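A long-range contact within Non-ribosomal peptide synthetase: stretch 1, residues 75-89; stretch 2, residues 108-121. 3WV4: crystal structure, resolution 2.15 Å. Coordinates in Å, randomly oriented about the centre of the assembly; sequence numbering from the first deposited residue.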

# COMPACT_ATOMS: atom_id res chain seq x y z
N GLU A 75 -21.29 2.12 0.96
CA GLU A 75 -21.05 3.32 0.15
C GLU A 75 -19.83 3.16 -0.68
O GLU A 75 -19.83 3.49 -1.84
CB GLU A 75 -20.95 4.58 1.02
CG GLU A 75 -22.31 5.04 1.58
CD GLU A 75 -22.17 6.13 2.63
OE1 GLU A 75 -21.52 5.89 3.67
OE2 GLU A 75 -22.64 7.25 2.36
N LEU A 76 -18.77 2.61 -0.09
CA LEU A 76 -17.52 2.43 -0.85
C LEU A 76 -17.75 1.51 -2.03
O LEU A 76 -17.24 1.73 -3.12
CB LEU A 76 -16.41 1.88 0.05
CG LEU A 76 -15.14 1.49 -0.67
CD1 LEU A 76 -14.58 2.66 -1.45
CD2 LEU A 76 -14.12 0.98 0.35
N LEU A 77 -18.49 0.45 -1.80
CA LEU A 77 -18.76 -0.52 -2.87
C LEU A 77 -19.61 0.12 -3.95
O LEU A 77 -19.32 -0.02 -5.11
CB LEU A 77 -19.45 -1.78 -2.31
CG LEU A 77 -19.93 -2.80 -3.31
CD1 LEU A 77 -18.77 -3.51 -3.97
CD2 LEU A 77 -20.84 -3.81 -2.61
N ASN A 78 -20.65 0.85 -3.55
CA ASN A 78 -21.50 1.54 -4.52
C ASN A 78 -20.68 2.44 -5.46
O ASN A 78 -20.77 2.31 -6.67
CB ASN A 78 -22.56 2.40 -3.80
CG ASN A 78 -23.64 1.56 -3.12
OD1 ASN A 78 -23.79 0.39 -3.40
ND2 ASN A 78 -24.37 2.18 -2.17
N HIS A 79 -19.87 3.31 -4.87
CA HIS A 79 -19.05 4.24 -5.63
C HIS A 79 -18.01 3.52 -6.46
O HIS A 79 -17.76 3.92 -7.61
CB HIS A 79 -18.39 5.23 -4.71
CG HIS A 79 -19.34 6.21 -4.11
ND1 HIS A 79 -19.59 7.43 -4.70
CD2 HIS A 79 -20.10 6.17 -2.99
CE1 HIS A 79 -20.45 8.11 -3.95
NE2 HIS A 79 -20.79 7.37 -2.92
N SER A 80 -17.47 2.41 -5.96
CA SER A 80 -16.51 1.60 -6.72
C SER A 80 -17.17 1.00 -7.97
O SER A 80 -16.67 1.12 -9.08
CB SER A 80 -15.89 0.52 -5.82
OG SER A 80 -15.04 1.07 -4.82
N GLN A 81 -18.34 0.41 -7.79
CA GLN A 81 -19.15 -0.07 -8.94
C GLN A 81 -19.44 1.03 -9.94
O GLN A 81 -19.28 0.86 -11.16
CB GLN A 81 -20.47 -0.65 -8.42
CG GLN A 81 -20.21 -1.90 -7.61
CD GLN A 81 -21.48 -2.47 -6.98
OE1 GLN A 81 -22.50 -1.81 -6.91
NE2 GLN A 81 -21.40 -3.70 -6.54
N ALA A 82 -19.87 2.19 -9.43
CA ALA A 82 -20.16 3.32 -10.30
C ALA A 82 -18.93 3.72 -11.09
O ALA A 82 -18.98 3.99 -12.31
CB ALA A 82 -20.70 4.49 -9.49
N PHE A 83 -17.78 3.73 -10.42
CA PHE A 83 -16.56 4.08 -11.12
C PHE A 83 -16.21 3.02 -12.18
O PHE A 83 -15.75 3.36 -13.27
CB PHE A 83 -15.38 4.35 -10.18
CG PHE A 83 -14.17 4.80 -10.91
CD1 PHE A 83 -14.13 6.08 -11.47
CD2 PHE A 83 -13.19 3.90 -11.23
CE1 PHE A 83 -13.06 6.47 -12.23
CE2 PHE A 83 -12.10 4.29 -11.96
CZ PHE A 83 -12.02 5.59 -12.47
N SER A 84 -16.47 1.73 -11.89
CA SER A 84 -16.30 0.71 -12.90
C SER A 84 -17.19 1.01 -14.16
O SER A 84 -16.75 0.85 -15.30
CB SER A 84 -16.62 -0.68 -12.34
OG SER A 84 -15.72 -1.05 -11.29
N ALA A 85 -18.44 1.44 -13.96
CA ALA A 85 -19.32 1.73 -15.10
C ALA A 85 -18.79 2.89 -15.89
O ALA A 85 -18.89 2.91 -17.10
CB ALA A 85 -20.72 2.05 -14.63
N TRP A 86 -18.15 3.83 -15.22
CA TRP A 86 -17.51 4.90 -15.92
C TRP A 86 -16.37 4.39 -16.78
O TRP A 86 -16.19 4.86 -17.89
CB TRP A 86 -16.96 5.90 -14.89
CG TRP A 86 -16.44 7.12 -15.45
CD1 TRP A 86 -17.13 8.26 -15.70
CD2 TRP A 86 -15.07 7.40 -15.73
NE1 TRP A 86 -16.28 9.24 -16.19
CE2 TRP A 86 -15.00 8.74 -16.23
CE3 TRP A 86 -13.89 6.64 -15.68
CZ2 TRP A 86 -13.81 9.34 -16.61
CZ3 TRP A 86 -12.69 7.25 -16.06
CH2 TRP A 86 -12.66 8.57 -16.55
N LEU A 87 -15.55 3.48 -16.24
CA LEU A 87 -14.52 2.89 -17.07
C LEU A 87 -15.15 2.23 -18.28
O LEU A 87 -14.71 2.43 -19.40
CB LEU A 87 -13.70 1.87 -16.28
CG LEU A 87 -12.80 2.47 -15.19
CD1 LEU A 87 -12.10 1.39 -14.39
CD2 LEU A 87 -11.78 3.42 -15.79
N ASP A 88 -16.17 1.42 -18.05
CA ASP A 88 -16.86 0.74 -19.13
C ASP A 88 -17.34 1.76 -20.18
O ASP A 88 -17.19 1.55 -21.38
CB ASP A 88 -18.05 -0.06 -18.58
CG ASP A 88 -17.63 -1.26 -17.73
OD1 ASP A 88 -16.52 -1.78 -17.98
OD2 ASP A 88 -18.43 -1.67 -16.83
N GLY A 89 -17.89 2.86 -19.70
CA GLY A 89 -18.42 3.94 -20.56
C GLY A 89 -17.35 4.55 -21.42
O GLY A 89 -17.60 4.93 -22.54
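Stretch 2, residues 108-121: TVAVFYGACRRGVV

The two helices meet at a glycine: Gly-114 CA lies 4.3 Å from Ser-80 CA and only 3.3 Å from Ser-80 O, so that backbone packs directly on backbone. A CB at this position would point toward stretch 1 and fall 2.6 Å from Ser-80 O and 3.0 Å from Phe-83 CD2, both clashes. Stretch 1 is helical throughout. Stretch 2 enters already helical, then passes through a type I turn from Cys-116 to Gly-119, where Gly-119 has positive phi, into an extended segment at Val-120 and Val-121. The helix axes approach to 7.4 Å and cross at -61°, with their N-to-C directions inclined at that angle.

Ser-80 and Phe-83 act as knobs in neighbouring holes of stretch 2. Ser-80 sits among Val-109, Ala-110, Tyr-113 and Gly-114, its OG 3.3 Å from Tyr-113 CB while donating a hydrogen bond to Leu-76 O of its own helix (2.9 Å). Phe-83 enters among Ala-110, Val-111, Gly-114 and Ala-115; Val-111 CA lies over one ring face, 3.7 Å from Phe-83 CD2. Near the start of the contact, Leu-76 CD1 reaches Val-109 CG1 at 4.0 Å.

Polar contacts gather toward the C-terminal part of stretch 2. Ser-84 OG donates to Gly-114 O (2.6 Å) and accepts a weak hydrogen bond from Arg-117 NH1 (3.0 Å), linking helix and turn. The Arg-117 guanidinium also lays one face against Gln-81, with CZ 3.7 Å from Gln-81 CG. Arg-118 packs a guanidinium face over Ser-84 CB and forms a salt bridge with Asp-88, its NE 2.9 Å from Asp-88 OD2. Leu-87 adds an apolar contact, its CD1 lying 4.0 Å from Ala-115 CB and 4.1 Å from Val-120 CG2.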

# COMPACT_ATOMS: atom_id res chain seq x y z
N THR A 108 -10.32 8.38 -4.41
CA THR A 108 -9.17 7.62 -4.90
C THR A 108 -9.28 6.10 -4.60
O THR A 108 -8.81 5.28 -5.36
CB THR A 108 -7.88 8.13 -4.23
OG1 THR A 108 -7.88 9.56 -4.22
CG2 THR A 108 -6.66 7.66 -4.97
N VAL A 109 -9.90 5.76 -3.48
CA VAL A 109 -10.04 4.36 -3.09
C VAL A 109 -11.11 3.68 -3.98
O VAL A 109 -11.00 2.48 -4.33
CB VAL A 109 -10.43 4.27 -1.60
CG1 VAL A 109 -10.56 2.81 -1.15
CG2 VAL A 109 -9.37 4.95 -0.75
N ALA A 110 -12.12 4.48 -4.35
CA ALA A 110 -13.14 4.06 -5.29
C ALA A 110 -12.59 3.89 -6.69
O ALA A 110 -12.97 2.92 -7.39
CB ALA A 110 -14.31 5.06 -5.29
N VAL A 111 -11.66 4.77 -7.08
CA VAL A 111 -10.97 4.62 -8.36
C VAL A 111 -10.16 3.32 -8.37
O VAL A 111 -10.24 2.51 -9.28
CB VAL A 111 -10.08 5.82 -8.66
CG1 VAL A 111 -9.26 5.57 -9.90
CG2 VAL A 111 -10.93 7.07 -8.87
N PHE A 112 -9.43 3.10 -7.31
CA PHE A 112 -8.65 1.89 -7.16
C PHE A 112 -9.52 0.63 -7.28
O PHE A 112 -9.32 -0.24 -8.12
CB PHE A 112 -7.92 1.96 -5.81
CG PHE A 112 -7.21 0.72 -5.46
CD1 PHE A 112 -6.37 0.13 -6.35
CD2 PHE A 112 -7.44 0.09 -4.25
CE1 PHE A 112 -5.70 -1.04 -6.03
CE2 PHE A 112 -6.82 -1.10 -3.94
CZ PHE A 112 -5.93 -1.66 -4.81
N TYR A 113 -10.53 0.54 -6.45
CA TYR A 113 -11.35 -0.67 -6.46
C TYR A 113 -12.17 -0.85 -7.72
O TYR A 113 -12.29 -1.99 -8.24
CB TYR A 113 -12.25 -0.72 -5.24
CG TYR A 113 -11.54 -1.20 -3.96
CD1 TYR A 113 -10.84 -2.42 -3.93
CD2 TYR A 113 -11.57 -0.45 -2.81
CE1 TYR A 113 -10.17 -2.85 -2.79
CE2 TYR A 113 -10.90 -0.87 -1.67
CZ TYR A 113 -10.21 -2.08 -1.68
OH TYR A 113 -9.61 -2.53 -0.55
N GLY A 114 -12.70 0.26 -8.25
CA GLY A 114 -13.55 0.17 -9.45
C GLY A 114 -12.70 -0.31 -10.61
O GLY A 114 -13.16 -1.08 -11.47
N ALA A 115 -11.43 0.13 -10.64
CA ALA A 115 -10.51 -0.34 -11.67
C ALA A 115 -10.15 -1.79 -11.52
O ALA A 115 -10.08 -2.54 -12.51
CB ALA A 115 -9.28 0.48 -11.67
N CYS A 116 -9.92 -2.23 -10.30
CA CYS A 116 -9.62 -3.65 -10.08
C CYS A 116 -10.78 -4.57 -10.56
O CYS A 116 -10.51 -5.65 -11.17
CB CYS A 116 -9.36 -3.88 -8.59
SG CYS A 116 -7.71 -3.34 -8.07
N ARG A 117 -12.03 -4.15 -10.29
CA ARG A 117 -13.24 -4.91 -10.62
C ARG A 117 -13.41 -5.07 -12.13
O ARG A 117 -14.27 -5.84 -12.56
CB ARG A 117 -14.49 -4.20 -10.13
CG ARG A 117 -14.72 -4.23 -8.64
CD ARG A 117 -15.97 -3.44 -8.28
NE ARG A 117 -17.15 -4.25 -8.56
CZ ARG A 117 -17.98 -4.09 -9.59
NH1 ARG A 117 -17.83 -3.10 -10.50
NH2 ARG A 117 -18.99 -4.95 -9.70
N ARG A 118 -12.67 -4.29 -12.91
CA ARG A 118 -12.67 -4.40 -14.36
C ARG A 118 -11.39 -4.93 -14.92
O ARG A 118 -11.17 -4.86 -16.12
CB ARG A 118 -13.04 -3.04 -15.01
CG ARG A 118 -14.48 -2.66 -14.73
CD ARG A 118 -15.44 -3.64 -15.43
NE ARG A 118 -16.86 -3.41 -15.15
CZ ARG A 118 -17.60 -4.11 -14.29
NH1 ARG A 118 -17.07 -5.07 -13.53
NH2 ARG A 118 -18.87 -3.81 -14.14
N GLY A 119 -10.50 -5.42 -14.06
CA GLY A 119 -9.16 -5.82 -14.52
C GLY A 119 -8.35 -4.70 -15.08
O GLY A 119 -7.37 -4.93 -15.79
N VAL A 120 -8.71 -3.46 -14.77
CA VAL A 120 -7.93 -2.30 -15.24
C VAL A 120 -6.81 -2.07 -14.23
O VAL A 120 -6.95 -2.30 -13.01
CB VAL A 120 -8.89 -1.07 -15.38
CG1 VAL A 120 -8.18 0.26 -15.57
CG2 VAL A 120 -9.82 -1.32 -16.52
N VAL A 121 -5.69 -1.59 -14.73
CA VAL A 121 -4.50 -1.41 -13.94
C VAL A 121 -4.35 0.01 -13.42
O VAL A 121 -4.21 0.94 -14.19
CB VAL A 121 -3.25 -1.79 -14.74
CG1 VAL A 121 -2.04 -1.80 -13.81
CG2 VAL A 121 -3.45 -3.17 -15.35